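Local coordinates for protein toxin 2A (Paenibacillus larvae, PDB 5URP) that is an ADP-ribosyltransferase toxin and virulence factor that probably transfers ADP-ribose from NAD+ to a host target protein, at residues M142-G147 against P194-Y199; K198-N203 against E218-S223; R105-I110 against V164-K169; Y148-L153 against Q188-L193. All blocks are in the same frame, centred on the assembly; numbering follows the deposited sequence.

Contact 1 of 4, residues M142-G147 against P194-Y199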
loop_
_atom_site.group_PDB
_atom_site.type_symbol
_atom_site.label_atom_id
_atom_site.label_comp_id
_atom_site.label_asym_id
_atom_site.label_seq_id
_atom_site.Cartn_x
_atom_site.Cartn_y
_atom_site.Cartn_z
ATOM N N MET A 142 16.210 0.945 1.707
ATOM C CA MET A 142 15.022 1.679 1.305
ATOM C C MET A 142 14.481 1.108 0.003
ATOM O O MET A 142 15.254 0.847 -0.920
ATOM C CB MET A 142 15.365 3.161 1.140
ATOM C CG MET A 142 14.176 4.075 1.196
ATOM S SD MET A 142 14.831 5.726 0.774
ATOM C CE MET A 142 15.272 6.255 2.392
ATOM N N LEU A 143 13.165 0.929 -0.071
ATOM C CA LEU A 143 12.460 0.628 -1.312
ATOM C C LEU A 143 11.715 1.877 -1.783
ATOM O O LEU A 143 11.406 2.774 -0.992
ATOM C CB LEU A 143 11.479 -0.532 -1.150
ATOM C CG LEU A 143 12.044 -1.909 -0.755
ATOM C CD1 LEU A 143 10.953 -2.968 -0.790
ATOM C CD2 LEU A 143 13.173 -2.326 -1.642
ATOM N N LEU A 144 11.495 1.955 -3.095
ATOM C CA LEU A 144 10.826 3.085 -3.739
ATOM C C LEU A 144 9.740 2.514 -4.633
ATOM O O LEU A 144 10.036 1.742 -5.549
ATOM C CB LEU A 144 11.809 3.932 -4.561
ATOM C CG LEU A 144 11.226 4.912 -5.589
ATOM C CD1 LEU A 144 10.479 5.979 -4.884
ATOM C CD2 LEU A 144 12.337 5.502 -6.463
ATOM N N GLU A 145 8.489 2.869 -4.359
ATOM C CA GLU A 145 7.351 2.410 -5.147
ATOM C C GLU A 145 6.949 3.488 -6.143
ATOM O O GLU A 145 6.470 4.554 -5.749
ATOM C CB GLU A 145 6.186 2.053 -4.228
ATOM C CG GLU A 145 4.930 1.648 -4.959
ATOM C CD GLU A 145 5.148 0.505 -5.935
ATOM O OE1 GLU A 145 4.815 0.675 -7.133
ATOM O OE2 GLU A 145 5.642 -0.559 -5.504
ATOM N N ARG A 146 7.109 3.192 -7.436
ATOM C CA ARG A 146 6.791 4.164 -8.474
ATOM C C ARG A 146 5.295 4.337 -8.707
ATOM O O ARG A 146 4.866 5.430 -9.068
ATOM C CB ARG A 146 7.504 3.771 -9.762
ATOM C CG ARG A 146 9.031 3.846 -9.541
ATOM C CD ARG A 146 9.879 3.796 -10.793
ATOM N NE ARG A 146 11.268 3.507 -10.434
ATOM C CZ ARG A 146 12.322 3.740 -11.209
ATOM N NH1 ARG A 146 12.174 4.299 -12.405
ATOM N NH2 ARG A 146 13.534 3.425 -10.769
ATOM N N GLY A 147 4.478 3.279 -8.541
ATOM C CA GLY A 147 3.038 3.463 -8.589
ATOM C C GLY A 147 2.513 4.079 -7.312
ATOM O O GLY A 147 3.252 4.338 -6.372
ATOM N N PRO A 194 0.888 8.430 -1.674
ATOM C CA PRO A 194 1.373 9.006 -2.924
ATOM C C PRO A 194 2.276 8.067 -3.690
ATOM O O PRO A 194 2.911 7.178 -3.118
ATOM C CB PRO A 194 2.174 10.237 -2.452
ATOM C CG PRO A 194 1.626 10.569 -1.114
ATOM C CD PRO A 194 1.141 9.294 -0.508
ATOM N N ARG A 195 2.318 8.266 -5.002
ATOM C CA ARG A 195 3.328 7.597 -5.800
ATOM C C ARG A 195 4.726 8.070 -5.391
ATOM O O ARG A 195 4.892 9.117 -4.775
ATOM C CB ARG A 195 3.067 7.843 -7.284
ATOM C CG ARG A 195 3.388 9.226 -7.804
ATOM C CD ARG A 195 2.855 9.390 -9.222
ATOM N NE ARG A 195 3.044 10.739 -9.726
ATOM C CZ ARG A 195 4.110 11.164 -10.387
ATOM N NH1 ARG A 195 5.140 10.359 -10.639
ATOM N NH2 ARG A 195 4.145 12.419 -10.800
ATOM N N ASP A 196 5.724 7.253 -5.727
ATOM C CA ASP A 196 7.114 7.470 -5.352
ATOM C C ASP A 196 7.316 7.481 -3.837
ATOM O O ASP A 196 8.204 8.177 -3.321
ATOM C CB ASP A 196 7.629 8.767 -5.984
ATOM C CG ASP A 196 7.760 8.674 -7.496
ATOM O OD1 ASP A 196 8.110 7.594 -8.002
ATOM O OD2 ASP A 196 7.586 9.707 -8.183
ATOM N N THR A 197 6.520 6.700 -3.104
ATOM C CA THR A 197 6.734 6.568 -1.673
ATOM C C THR A 197 8.007 5.775 -1.405
ATOM O O THR A 197 8.268 4.740 -2.026
ATOM C CB THR A 197 5.526 5.906 -0.993
ATOM O OG1 THR A 197 4.446 6.847 -0.904
ATOM C CG2 THR A 197 5.872 5.431 0.424
ATOM N N LYS A 198 8.793 6.284 -0.463
ATOM C CA LYS A 198 10.011 5.653 0.019
ATOM C C LYS A 198 9.701 4.981 1.342
ATOM O O LYS A 198 9.080 5.590 2.209
ATOM C CB LYS A 198 11.118 6.699 0.229
ATOM C CG LYS A 198 11.680 7.280 -1.035
ATOM C CD LYS A 198 12.638 8.413 -0.680
ATOM C CE LYS A 198 13.544 8.799 -1.837
ATOM N NZ LYS A 198 14.639 9.751 -1.439
ATOM N N TYR A 199 10.096 3.718 1.490
ATOM C CA TYR A 199 9.893 3.054 2.764
ATOM C C TYR A 199 11.109 2.208 3.103
ATOM O O TYR A 199 11.704 1.560 2.238
ATOM C CB TYR A 199 8.577 2.241 2.764
ATOM C CG TYR A 199 8.360 1.194 1.697
ATOM C CD1 TYR A 199 7.981 1.539 0.402
ATOM C CD2 TYR A 199 8.439 -0.148 2.012
ATOM C CE1 TYR A 199 7.737 0.565 -0.562
ATOM C CE2 TYR A 199 8.181 -1.125 1.059
ATOM C CZ TYR A 199 7.840 -0.763 -0.217
ATOM O OH TYR A 199 7.598 -1.745 -1.141
HETATM O O HOH W 1 7.859 -1.164 -3.814
HETATM O O HOH W 2 6.023 7.593 -10.052
HETATM O O HOH W 3 4.311 4.831 -3.770
#
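Y199 O is approached by two neighbouring groups of the facing strand: L143 N donates to it at 2.8 Å with an N-H...O angle of 166°, and the CA-H of M142 adds a weaker contact, CA to Y199 O 3.4 Å. The return bond, Y199 N to L143 O at 3.0 Å, closes the ring of an antiparallel hydrogen-bonded pair. On the face that L143 and Y199 share, L143 CB sits over the tyrosine ring, 4.0 Å from its centroid and 18° off the normal, a CH-pi contact offset toward the rim. The ring comes under the leucine because Y199 CG lies between its own backbone N and carbonyl carbon (chi1 56°). L143 CD1 then meets Y199 OH at 3.6 Å, and a water links that hydroxyl to E145 OE2. E145 also receives G147 N on OE1 (3.0 Å), while R71 forms a salt bridge with the same oxygen, so the carboxylate, carried on a chain bent at chi2, is held at both oxygens. Beyond the strands, a second water donates to R146 O at 2.6 Å and accepts from R195 NH1, whose guanidinium also has D89 as a salt-bridge partner. This is the pairing of strand 142-145, outermost in the five-stranded mixed sheet of the ADP-ribosyltransferase domain, with strand 197-207.

Contact 2 of 4, residues K198-N203 against E218-S223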
loop_
_atom_site.group_PDB
_atom_site.type_symbol
_atom_site.label_atom_id
_atom_site.label_comp_id
_atom_site.label_asym_id
_atom_site.label_seq_id
_atom_site.Cartn_x
_atom_site.Cartn_y
_atom_site.Cartn_z
ATOM N N LYS A 198 8.793 6.284 -0.463
ATOM C CA LYS A 198 10.011 5.653 0.019
ATOM C C LYS A 198 9.701 4.981 1.342
ATOM O O LYS A 198 9.080 5.590 2.209
ATOM C CB LYS A 198 11.118 6.699 0.229
ATOM C CG LYS A 198 11.680 7.280 -1.035
ATOM C CD LYS A 198 12.638 8.413 -0.680
ATOM C CE LYS A 198 13.544 8.799 -1.837
ATOM N NZ LYS A 198 14.639 9.751 -1.439
ATOM N N TYR A 199 10.096 3.718 1.490
ATOM C CA TYR A 199 9.893 3.054 2.764
ATOM C C TYR A 199 11.109 2.208 3.103
ATOM O O TYR A 199 11.704 1.560 2.238
ATOM C CB TYR A 199 8.577 2.241 2.764
ATOM C CG TYR A 199 8.360 1.194 1.697
ATOM C CD1 TYR A 199 7.981 1.539 0.402
ATOM C CD2 TYR A 199 8.439 -0.148 2.012
ATOM C CE1 TYR A 199 7.737 0.565 -0.562
ATOM C CE2 TYR A 199 8.181 -1.125 1.059
ATOM C CZ TYR A 199 7.840 -0.763 -0.217
ATOM O OH TYR A 199 7.598 -1.745 -1.141
ATOM N N TYR A 200 11.461 2.229 4.375
ATOM C CA TYR A 200 12.659 1.583 4.872
ATOM C C TYR A 200 12.298 0.274 5.547
ATOM O O TYR A 200 11.414 0.251 6.405
ATOM C CB TYR A 200 13.377 2.500 5.861
ATOM C CG TYR A 200 14.609 1.918 6.504
ATOM C CD1 TYR A 200 15.842 1.912 5.847
ATOM C CD2 TYR A 200 14.562 1.420 7.795
ATOM C CE1 TYR A 200 16.960 1.377 6.442
ATOM C CE2 TYR A 200 15.679 0.882 8.399
ATOM C CZ TYR A 200 16.888 0.889 7.721
ATOM O OH TYR A 200 18.012 0.387 8.310
ATOM N N ILE A 201 13.019 -0.787 5.193
ATOM C CA ILE A 201 12.748 -2.127 5.718
ATOM C C ILE A 201 13.531 -2.353 7.010
ATOM O O ILE A 201 14.763 -2.458 7.007
ATOM C CB ILE A 201 13.064 -3.200 4.675
ATOM C CG1 ILE A 201 12.140 -2.993 3.461
ATOM C CG2 ILE A 201 12.790 -4.603 5.263
ATOM C CD1 ILE A 201 12.436 -3.920 2.309
ATOM N N ASP A 202 12.798 -2.437 8.119
ATOM C CA ASP A 202 13.365 -2.744 9.427
ATOM C C ASP A 202 13.570 -4.245 9.634
ATOM O O ASP A 202 14.560 -4.651 10.249
ATOM C CB ASP A 202 12.452 -2.185 10.519
ATOM C CG ASP A 202 12.397 -0.671 10.508
ATOM O OD1 ASP A 202 13.464 -0.065 10.723
ATOM O OD2 ASP A 202 11.307 -0.097 10.271
ATOM N N ASN A 203 12.660 -5.086 9.136
ATOM C CA ASN A 203 12.759 -6.509 9.422
ATOM C C ASN A 203 12.049 -7.313 8.341
ATOM O O ASN A 203 11.020 -6.886 7.818
ATOM C CB ASN A 203 12.152 -6.814 10.796
ATOM C CG ASN A 203 12.569 -8.159 11.328
ATOM O OD1 ASN A 203 13.713 -8.353 11.715
ATOM N ND2 ASN A 203 11.649 -9.090 11.348
ATOM N N GLU A 218 8.447 -5.655 7.644
ATOM C CA GLU A 218 8.076 -4.571 8.546
ATOM C C GLU A 218 8.864 -3.350 8.096
ATOM O O GLU A 218 10.088 -3.413 8.012
ATOM C CB GLU A 218 8.351 -4.934 10.008
ATOM C CG GLU A 218 7.424 -6.052 10.438
ATOM C CD GLU A 218 7.803 -6.752 11.719
ATOM O OE1 GLU A 218 8.674 -6.263 12.449
ATOM O OE2 GLU A 218 7.178 -7.806 12.002
ATOM N N ALA A 219 8.155 -2.277 7.778
ATOM C CA ALA A 219 8.782 -1.114 7.152
ATOM C C ALA A 219 8.155 0.172 7.668
ATOM O O ALA A 219 7.074 0.180 8.261
ATOM C CB ALA A 219 8.652 -1.156 5.635
ATOM N N ARG A 220 8.871 1.272 7.413
ATOM C CA ARG A 220 8.479 2.623 7.791
ATOM C C ARG A 220 8.459 3.506 6.557
ATOM O O ARG A 220 9.453 3.552 5.830
ATOM C CB ARG A 220 9.493 3.270 8.743
ATOM C CG ARG A 220 9.593 2.763 10.130
ATOM C CD ARG A 220 10.717 3.578 10.814
ATOM N NE ARG A 220 12.026 2.929 10.703
ATOM C CZ ARG A 220 13.204 3.552 10.759
ATOM N NH1 ARG A 220 13.291 4.867 10.917
ATOM N NH2 ARG A 220 14.325 2.843 10.665
ATOM N N VAL A 221 7.372 4.261 6.375
ATOM C CA VAL A 221 7.365 5.337 5.400
ATOM C C VAL A 221 8.240 6.459 5.920
ATOM O O VAL A 221 8.159 6.852 7.093
ATOM C CB VAL A 221 5.942 5.852 5.137
ATOM C CG1 VAL A 221 5.974 7.079 4.191
ATOM C CG2 VAL A 221 5.082 4.772 4.561
ATOM N N LEU A 222 9.076 6.983 5.046
ATOM C CA LEU A 222 9.863 8.156 5.333
ATOM C C LEU A 222 9.147 9.343 4.696
ATOM O O LEU A 222 8.947 9.375 3.475
ATOM C CB LEU A 222 11.283 7.998 4.803
ATOM C CG LEU A 222 11.978 6.711 5.296
ATOM C CD1 LEU A 222 13.326 6.788 4.764
ATOM C CD2 LEU A 222 12.049 6.565 6.823
ATOM N N SER A 223 8.794 10.327 5.517
ATOM C CA SER A 223 7.953 11.434 5.037
ATOM C C SER A 223 8.658 12.784 5.220
ATOM O O SER A 223 9.664 12.857 5.927
ATOM C CB SER A 223 6.608 11.451 5.766
ATOM O OG SER A 223 5.812 12.537 5.329
HETATM O O HOH W 4 7.825 8.697 1.082
#
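A classic beta bulge, D202 and N203 both facing E218, interrupts the hairpin of strands 197-207 and 214-221. Its signature is one carbonyl taking two donors: E218 O accepts D202 N at 2.9 Å and N203 N at 3.3 Å. The bulge turns D202 toward the partner strand, where R220 grips it side-on. R220 NE meets D202 OD2 at 3.1 Å and R220 NH2 meets D202 OD1 at 3.0 Å, each on the syn lone pair; the carboxylate and guanidinium are nearly coplanar (14°), which suits a side-on grip by two nitrogens. A bend in the arginine chain (chi3 -92°) swings the guanidinium round to the acid. Y200 runs beside R220 in the same direction, its CD2 3.2 Å from R220 NH2, yet the ring and guanidinium planes stand 75° apart, so the pair is not a parallel stack. The other face of the hairpin is apolar, with A219 CB at the edge of the Y199 ring, 3.8 Å from CD2. At the far end L222 N bonds to K198 O, and a water joins K198 N to L222 O. Within the sheet the hairpin lies between strand 142-145, where L143 packs on I201, and strand 164-170, whose L168 touches Y199, A219 and V221.

Contact 3 of 4, residues R105-I110 against V164-K169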
loop_
_atom_site.group_PDB
_atom_site.type_symbol
_atom_site.label_atom_id
_atom_site.label_comp_id
_atom_site.label_asym_id
_atom_site.label_seq_id
_atom_site.Cartn_x
_atom_site.Cartn_y
_atom_site.Cartn_z
ATOM N N ARG A 105 -0.377 -4.371 3.609
ATOM C CA ARG A 105 -0.496 -4.588 2.175
ATOM C C ARG A 105 -0.044 -6.000 1.853
ATOM O O ARG A 105 1.083 -6.363 2.162
ATOM C CB ARG A 105 0.371 -3.586 1.399
ATOM C CG ARG A 105 0.371 -3.830 -0.073
ATOM C CD ARG A 105 1.098 -2.693 -0.783
ATOM N NE ARG A 105 1.384 -3.001 -2.183
ATOM C CZ ARG A 105 0.494 -2.961 -3.169
ATOM N NH1 ARG A 105 -0.772 -2.629 -2.938
ATOM N NH2 ARG A 105 0.868 -3.273 -4.399
ATOM N N GLY A 106 -0.925 -6.798 1.267
ATOM C CA GLY A 106 -0.510 -8.075 0.724
ATOM C C GLY A 106 -0.008 -7.905 -0.699
ATOM O O GLY A 106 -0.610 -7.196 -1.505
ATOM N N THR A 107 1.095 -8.575 -1.007
ATOM C CA THR A 107 1.629 -8.488 -2.350
ATOM C C THR A 107 2.432 -9.760 -2.625
ATOM O O THR A 107 2.249 -10.784 -1.967
ATOM C CB THR A 107 2.420 -7.167 -2.504
ATOM O OG1 THR A 107 2.755 -6.967 -3.885
ATOM C CG2 THR A 107 3.658 -7.149 -1.630
ATOM N N ASP A 108 3.329 -9.707 -3.604
ATOM C CA ASP A 108 4.222 -10.833 -3.849
ATOM C C ASP A 108 5.651 -10.310 -3.968
ATOM O O ASP A 108 5.977 -9.190 -3.555
ATOM C CB ASP A 108 3.735 -11.641 -5.052
ATOM C CG ASP A 108 3.833 -10.884 -6.362
ATOM O OD1 ASP A 108 4.422 -9.780 -6.394
ATOM O OD2 ASP A 108 3.315 -11.400 -7.360
ATOM N N GLY A 109 6.532 -11.153 -4.477
ATOM C CA GLY A 109 7.952 -10.855 -4.504
ATOM C C GLY A 109 8.353 -9.716 -5.409
ATOM O O GLY A 109 9.530 -9.338 -5.413
ATOM N N ILE A 110 7.408 -9.147 -6.164
ATOM C CA ILE A 110 7.735 -8.080 -7.107
ATOM C C ILE A 110 8.428 -6.918 -6.409
ATOM O O ILE A 110 9.294 -6.264 -6.999
ATOM C CB ILE A 110 6.460 -7.613 -7.844
ATOM C CG1 ILE A 110 6.819 -6.729 -9.036
ATOM C CG2 ILE A 110 5.523 -6.855 -6.906
ATOM C CD1 ILE A 110 7.500 -7.463 -10.135
ATOM N N VAL A 164 3.554 -12.297 0.329
ATOM C CA VAL A 164 4.243 -11.255 1.086
ATOM C C VAL A 164 3.209 -10.399 1.813
ATOM O O VAL A 164 2.216 -9.966 1.212
ATOM C CB VAL A 164 5.115 -10.370 0.182
ATOM C CG1 VAL A 164 5.755 -9.272 1.012
ATOM C CG2 VAL A 164 6.156 -11.214 -0.569
ATOM N N LEU A 165 3.461 -10.135 3.097
ATOM C CA LEU A 165 2.652 -9.233 3.908
ATOM C C LEU A 165 3.551 -8.093 4.353
ATOM O O LEU A 165 4.529 -8.339 5.049
ATOM C CB LEU A 165 2.087 -9.930 5.144
ATOM C CG LEU A 165 1.257 -9.073 6.105
ATOM C CD1 LEU A 165 0.029 -8.495 5.419
ATOM C CD2 LEU A 165 0.865 -9.881 7.337
ATOM N N ILE A 166 3.189 -6.877 3.995
ATOM C CA ILE A 166 3.927 -5.692 4.434
ATOM C C ILE A 166 3.129 -5.052 5.549
ATOM O O ILE A 166 1.921 -4.809 5.394
ATOM C CB ILE A 166 4.126 -4.679 3.298
ATOM C CG1 ILE A 166 4.748 -5.303 2.052
ATOM C CG2 ILE A 166 4.973 -3.495 3.826
ATOM C CD1 ILE A 166 4.783 -4.328 0.847
ATOM N N GLU A 167 3.794 -4.786 6.667
ATOM C CA GLU A 167 3.256 -3.991 7.766
ATOM C C GLU A 167 4.019 -2.664 7.734
ATOM O O GLU A 167 5.229 -2.643 7.968
ATOM C CB GLU A 167 3.427 -4.708 9.101
ATOM C CG GLU A 167 2.965 -3.934 10.307
ATOM C CD GLU A 167 2.939 -4.773 11.586
ATOM O OE1 GLU A 167 2.579 -5.974 11.529
ATOM O OE2 GLU A 167 3.246 -4.218 12.652
ATOM N N LEU A 168 3.324 -1.574 7.430
ATOM C CA LEU A 168 3.980 -0.303 7.125
ATOM C C LEU A 168 3.556 0.752 8.129
ATOM O O LEU A 168 2.366 0.974 8.337
ATOM C CB LEU A 168 3.606 0.113 5.699
ATOM C CG LEU A 168 4.192 1.372 5.138
ATOM C CD1 LEU A 168 5.660 1.124 4.880
ATOM C CD2 LEU A 168 3.461 1.698 3.855
ATOM N N LYS A 169 4.526 1.440 8.735
ATOM C CA LYS A 169 4.212 2.511 9.664
ATOM C C LYS A 169 4.245 3.824 8.899
ATOM O O LYS A 169 5.210 4.083 8.181
ATOM C CB LYS A 169 5.219 2.546 10.815
ATOM C CG LYS A 169 5.289 1.250 11.601
ATOM C CD LYS A 169 6.463 1.224 12.561
ATOM C CE LYS A 169 6.554 -0.100 13.301
ATOM N NZ LYS A 169 7.797 -0.209 14.113
#
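V164, R105 and I166 have the most surface covered where strand 101-107 runs antiparallel to strand 164-170. V164 pairs with T107 through both backbone bonds: T107 N to V164 O is 2.8 Å, while V164 N to T107 O is 3.0 Å with the donor 40° above the carbonyl plane. The valine side chain lies beside the end of strand 101-107. Its CB lies 4.0 Å from T107 CG2, and its CG2 reaches D108 C at 3.6 Å, just where the strand gives way to an Asx turn in which D108 OD1 accepts I110 N; D108 OD2 is held by Q117. R105 and I166 form the next hydrogen-bonded pair, with I166 N to R105 O at 2.8 Å and nearly straight (171°), and R105 N to I166 O at 2.9 Å. I166 CG1 stands beside its own backbone N (chi1 -53°), which carries CD1 obliquely across to T107 CG2 at 3.9 Å. The R105 chain instead extends away from I166 to give NH1 to S150 O, its aliphatic part resting on L149; a glycerol is bound about 5 Å from this side chain. The placing of this arginine on an outer strand of the central sheet, next to an S-T-S strand, is consistent with the R-S-E class of ADP-ribosyltransferases, in which the corresponding arginine helps hold NAD+.

Contact 4 of 4, residues Y148-L153 against Q188-L193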
loop_
_atom_site.group_PDB
_atom_site.type_symbol
_atom_site.label_atom_id
_atom_site.label_comp_id
_atom_site.label_asym_id
_atom_site.label_seq_id
_atom_site.Cartn_x
_atom_site.Cartn_y
_atom_site.Cartn_z
ATOM N N TYR A 148 1.194 4.295 -7.254
ATOM C CA TYR A 148 0.592 4.586 -5.963
ATOM C C TYR A 148 0.664 3.357 -5.055
ATOM O O TYR A 148 0.740 2.213 -5.510
ATOM C CB TYR A 148 -0.860 5.050 -6.133
ATOM C CG TYR A 148 -0.972 6.327 -6.919
ATOM C CD1 TYR A 148 -0.757 7.578 -6.313
ATOM C CD2 TYR A 148 -1.227 6.291 -8.273
ATOM C CE1 TYR A 148 -0.844 8.747 -7.062
ATOM C CE2 TYR A 148 -1.301 7.436 -9.030
ATOM C CZ TYR A 148 -1.105 8.664 -8.428
ATOM O OH TYR A 148 -1.193 9.747 -9.236
ATOM N N LEU A 149 0.634 3.598 -3.763
ATOM C CA LEU A 149 0.771 2.538 -2.774
ATOM C C LEU A 149 -0.555 2.393 -2.040
ATOM O O LEU A 149 -0.873 3.156 -1.125
ATOM C CB LEU A 149 1.933 2.845 -1.836
ATOM C CG LEU A 149 2.381 1.736 -0.900
ATOM C CD1 LEU A 149 2.749 0.473 -1.656
ATOM C CD2 LEU A 149 3.584 2.231 -0.082
ATOM N N SER A 150 -1.333 1.385 -2.458
ATOM C CA SER A 150 -2.598 1.052 -1.831
ATOM C C SER A 150 -2.336 0.124 -0.651
ATOM O O SER A 150 -1.679 -0.915 -0.806
ATOM C CB SER A 150 -3.531 0.355 -2.835
ATOM O OG SER A 150 -3.960 1.225 -3.870
ATOM N N THR A 151 -2.871 0.486 0.509
ATOM C CA THR A 151 -2.704 -0.259 1.745
ATOM C C THR A 151 -4.056 -0.282 2.439
ATOM O O THR A 151 -5.011 0.339 1.970
ATOM C CB THR A 151 -1.665 0.392 2.663
ATOM O OG1 THR A 151 -2.198 1.600 3.202
ATOM C CG2 THR A 151 -0.381 0.687 1.907
ATOM N N SER A 152 -4.157 -1.022 3.542
ATOM C CA SER A 152 -5.393 -1.109 4.312
ATOM C C SER A 152 -5.138 -0.830 5.784
ATOM O O SER A 152 -4.095 -1.200 6.346
ATOM C CB SER A 152 -6.043 -2.518 4.182
ATOM O OG SER A 152 -7.258 -2.592 4.924
ATOM N N LEU A 153 -6.140 -0.237 6.440
ATOM C CA LEU A 153 -6.073 -0.039 7.883
ATOM C C LEU A 153 -6.135 -1.345 8.655
ATOM O O LEU A 153 -5.779 -1.381 9.837
ATOM C CB LEU A 153 -7.209 0.862 8.358
ATOM C CG LEU A 153 -7.147 2.337 8.019
ATOM C CD1 LEU A 153 -8.409 2.999 8.563
ATOM C CD2 LEU A 153 -5.904 2.967 8.634
ATOM N N GLN A 188 -12.599 -2.462 1.809
ATOM C CA GLN A 188 -11.168 -2.693 1.759
ATOM C C GLN A 188 -10.425 -1.817 2.760
ATOM O O GLN A 188 -9.270 -2.117 3.079
ATOM C CB GLN A 188 -10.623 -2.440 0.356
ATOM C CG GLN A 188 -11.130 -3.489 -0.644
ATOM C CD GLN A 188 -10.432 -3.429 -1.974
ATOM O OE1 GLN A 188 -9.981 -2.380 -2.419
ATOM N NE2 GLN A 188 -10.384 -4.571 -2.653
ATOM N N LEU A 189 -11.088 -0.783 3.270
ATOM C CA LEU A 189 -10.527 0.151 4.263
ATOM C C LEU A 189 -9.176 0.703 3.791
ATOM O O LEU A 189 -8.194 0.731 4.534
ATOM C CB LEU A 189 -10.388 -0.475 5.651
ATOM C CG LEU A 189 -11.623 -1.131 6.274
ATOM C CD1 LEU A 189 -11.460 -1.214 7.781
ATOM C CD2 LEU A 189 -12.925 -0.474 5.880
ATOM N N GLU A 190 -9.148 1.139 2.546
ATOM C CA GLU A 190 -7.900 1.493 1.877
ATOM C C GLU A 190 -7.371 2.861 2.317
ATOM O O GLU A 190 -8.110 3.853 2.340
ATOM C CB GLU A 190 -8.080 1.491 0.365
ATOM C CG GLU A 190 -6.818 1.882 -0.381
ATOM C CD GLU A 190 -6.891 1.762 -1.892
ATOM O OE1 GLU A 190 -7.801 1.094 -2.441
ATOM O OE2 GLU A 190 -6.003 2.351 -2.542
ATOM N N MET A 191 -6.086 2.884 2.641
ATOM C CA MET A 191 -5.305 4.109 2.807
ATOM C C MET A 191 -4.410 4.203 1.576
ATOM O O MET A 191 -3.591 3.309 1.323
ATOM C CB MET A 191 -4.466 4.086 4.086
ATOM C CG MET A 191 -5.233 4.053 5.361
ATOM S SD MET A 191 -6.130 5.577 5.706
ATOM C CE MET A 191 -4.797 6.738 5.795
ATOM N N LEU A 192 -4.550 5.284 0.817
ATOM C CA LEU A 192 -3.826 5.444 -0.430
ATOM C C LEU A 192 -2.668 6.397 -0.191
ATOM O O LEU A 192 -2.887 7.516 0.277
ATOM C CB LEU A 192 -4.754 5.982 -1.507
ATOM C CG LEU A 192 -4.175 6.191 -2.899
ATOM C CD1 LEU A 192 -3.549 4.932 -3.445
ATOM C CD2 LEU A 192 -5.240 6.713 -3.856
ATOM N N LEU A 193 -1.466 5.949 -0.494
ATOM C CA LEU A 193 -0.281 6.786 -0.303
ATOM C C LEU A 193 0.205 7.286 -1.658
ATOM O O LEU A 193 -0.007 6.649 -2.699
ATOM C CB LEU A 193 0.844 6.009 0.391
ATOM C CG LEU A 193 0.842 5.778 1.905
ATOM C CD1 LEU A 193 1.668 4.529 2.201
ATOM C CD2 LEU A 193 1.432 6.875 2.715
#
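S150 OG donates to E190 OE2 at 2.7 Å, meeting the carboxylate oxygen from above its plane, 49° out of it. E190 extends its chain along the serine side, and its OE1 bonds to a glycerol oxygen. On the opposite face of the strand pair, T151 OG1 donates to M191 O at 2.9 Å and T151 N reaches the same carbonyl at 3.0 Å, the two arriving from opposite faces of its plane. This double grip depends on OG1 standing between T151's backbone N and carbonyl carbon (chi1 71°). S152 OG lies near Q188 O, though its one proton could also serve V154 O. The backbone fixes the register beneath these groups: L193 N to L149 O is 2.9 Å, and L153 N to L189 O is 3.0 Å. Apolar contacts fill in between them. L153 CD2 packs on M191 CG at 3.5 Å, L149 CD2 on L193 CD1 at 3.8 Å, and Y148 CB on L192 CD1 at 3.8 Å. Further out, Y59 OH hydrogen-bonds S150 OG, and D89 holds the Y148 hydroxyl. The sequence S-T-S facing Q-x-E is that of ADP-ribosyltransferase active sites, so the serine bond probably orients E190, itself probably the counterpart of the family's catalytic glutamate, in what may be the substrate pocket, where the glycerol, probably from the crystallisation liquor, is bound.

How the contacts relate
Contacts 1, 2 and 3 belong to the mixed sheet ordered 101-107, 164-170, 214-221, 197-207, 142-145. Contacts 1 and 2 have strand 197-207 in common, centres about 10 Å apart; probable backbone hydrogen bonds between 214-221 and 164-170 join contact 2 to contact 3, about 11 Å away. Contact 4 lies in a second sheet, 149-152, 190-193 and 177-178. Along the chain it is nested inside contact 1; contact 3 crosses both and closes before contact 2 opens. Contacts 3 and 4, about 12 Å apart, share a polar arginine tie and L168 against L149 and L193. The two sheets thus meet partly through apolar side chains, and the arginine, serine and glutamate of the probable NAD+ site come from separate strands.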